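Local coordinates for putative alpha/beta hydrolase fold protein (Candidatus Nitrososphaera gargensis, PDB 5A62), which hydrolyses carboxylic esters as an archaeal carboxylesterase of the alpha/beta hydrolase family, at the interface of chains A and B. Coordinates in Å, arbitrary orientation; residue numbers count along the deposited sequence, not the author numbering. Chains: chain A/B, Putative alpha/beta hydrolase FOLD protein.

The interface of chains A and B. Residues chain A 8-9, 68-69, 71; chain B 145, 185-186, 189.
The flat groups in this patch are mainly peptide carbonyls, and two of them converge on the terminal amine NZ of A:Lys68. The carbonyl of B:Ile145, near the C-terminal end of helix 136-147, receives NZ in its own plane and nearly end-on, with NZ 3.0 Å from O and a C=O...N angle of 159°. The carbonyl of A:Ser8 is met over a face instead: NZ sits 2.9 Å from its O but 53° out of the carbonyl plane. One lysine tip thus ties its own chain's loop to the partner helix, whose C-terminal end would be expected to favour a positive charge. To reach it, A:Lys68 has CG anti to the carbonyl carbon and runs extended from there, crossing B:Ile145 obliquely.

From the same residue that offers its carbonyl to NZ, the side chain of B:Ile145 points into chain A and spreads its branches over separate partners. CG2, anti to the backbone N, lies 3.9 Å from CB of A:Asn9 and also faces the A:Ser8 carbonyl oxygen. The other branch turns to A:Thr69, whose methyl CG2 comes within 3.8 Å of CG1 and also touches CD1, the two side chains crossing at about a right angle. The same methyl meets CG2 of B:Val189 at 4.0 Å and reaches CG1 of B:Val185 more loosely, so it is wedged between helices 136-147 and 185-194 of chain B.

The threonine hydroxyl, between backbone N and carbonyl carbon (chi1 67°), turns back to donate to the A:Ala71 carbonyl, which probably helps to fix the rotation about chi1 and so hold the methyl towards chain B. The patch has a two-fold twin with the chains exchanged; whether this dimer is biological the structure alone does not show. Back at A:Lys68, a water bridges the chains, 2.6 Å from its backbone O and 3.1 Å from the B:Glu186 carboxylate oxygen OE1.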
loop_
_atom_site.group_PDB
_atom_site.type_symbol
_atom_site.label_atom_id
_atom_site.label_comp_id
_atom_site.label_asym_id
_atom_site.label_seq_id
_atom_site.Cartn_x
_atom_site.Cartn_y
_atom_site.Cartn_z
ATOM N N SER A 8 -19.652 7.307 -5.636
ATOM C CA SER A 8 -18.938 7.622 -4.382
ATOM C C SER A 8 -17.418 7.586 -4.462
ATOM O O SER A 8 -16.761 8.307 -3.693
ATOM C CB SER A 8 -19.407 6.734 -3.273
ATOM O OG SER A 8 -19.396 5.398 -3.650
ATOM N N ASN A 9 -16.848 6.756 -5.336
ATOM C CA ASN A 9 -15.394 6.718 -5.469
ATOM C C ASN A 9 -14.916 7.032 -6.898
ATOM O O ASN A 9 -13.727 7.147 -7.154
ATOM C CB ASN A 9 -14.840 5.403 -4.959
ATOM C CG ASN A 9 -15.271 4.218 -5.797
ATOM O OD1 ASN A 9 -15.520 4.334 -6.958
ATOM N ND2 ASN A 9 -15.340 3.061 -5.182
ATOM N N LYS A 68 -11.236 8.754 -7.608
ATOM C CA LYS A 68 -10.894 9.889 -6.802
ATOM C C LYS A 68 -9.506 9.766 -6.246
ATOM O O LYS A 68 -8.911 10.776 -5.861
ATOM C CB LYS A 68 -11.914 9.953 -5.619
ATOM C CG LYS A 68 -13.307 10.483 -5.975
ATOM C CD LYS A 68 -14.186 10.720 -4.763
ATOM C CE LYS A 68 -15.589 11.101 -5.217
ATOM N NZ LYS A 68 -16.447 11.172 -4.024
ATOM N N THR A 69 -9.031 8.547 -6.050
ATOM C CA THR A 69 -7.730 8.314 -5.389
ATOM C C THR A 69 -6.846 7.530 -6.306
ATOM O O THR A 69 -7.294 7.028 -7.369
ATOM C CB THR A 69 -7.908 7.479 -4.110
ATOM O OG1 THR A 69 -8.332 6.145 -4.475
ATOM C CG2 THR A 69 -8.884 8.123 -3.203
ATOM N N ALA A 71 -4.511 5.201 -4.788
ATOM C CA ALA A 71 -4.041 4.130 -3.903
ATOM C C ALA A 71 -5.228 3.475 -3.334
ATOM O O ALA A 71 -6.256 4.132 -3.134
ATOM C CB ALA A 71 -3.167 4.656 -2.762
ATOM N N ILE B 145 -12.969 9.554 1.259
ATOM C CA ILE B 145 -13.359 9.380 -0.132
ATOM C C ILE B 145 -14.826 9.771 -0.394
ATOM O O ILE B 145 -15.100 10.421 -1.416
ATOM C CB ILE B 145 -13.070 7.933 -0.574
ATOM C CG1 ILE B 145 -11.587 7.700 -0.527
ATOM C CG2 ILE B 145 -13.581 7.695 -2.032
ATOM C CD1 ILE B 145 -11.217 6.201 -0.487
ATOM N N VAL B 185 -7.478 14.343 -0.232
ATOM C CA VAL B 185 -8.024 13.000 -0.087
ATOM C C VAL B 185 -7.032 11.982 -0.634
ATOM O O VAL B 185 -6.752 10.983 0.024
ATOM C CB VAL B 185 -9.370 12.881 -0.792
ATOM C CG1 VAL B 185 -9.850 11.435 -0.810
ATOM C CG2 VAL B 185 -10.347 13.858 -0.208
ATOM N N GLU B 186 -6.461 12.223 -1.794
ATOM C CA GLU B 186 -5.554 11.229 -2.423
ATOM C C GLU B 186 -4.337 11.125 -1.561
ATOM O O GLU B 186 -3.815 10.002 -1.364
ATOM C CB GLU B 186 -5.224 11.548 -3.883
ATOM C CG GLU B 186 -4.639 12.850 -4.025
ATOM C CD GLU B 186 -5.682 14.081 -4.123
ATOM O OE1 GLU B 186 -6.969 14.207 -3.728
ATOM O OE2 GLU B 186 -5.053 15.083 -4.704
ATOM N N VAL B 189 -5.294 9.014 1.687
ATOM C CA VAL B 189 -5.450 7.635 1.305
ATOM C C VAL B 189 -4.110 6.985 1.047
ATOM O O VAL B 189 -3.800 5.927 1.600
ATOM C CB VAL B 189 -6.413 7.486 0.157
ATOM C CG1 VAL B 189 -6.441 6.075 -0.345
ATOM C CG2 VAL B 189 -7.814 7.906 0.615
HETATM O O HOH W 1 -9.635 13.136 -4.940
#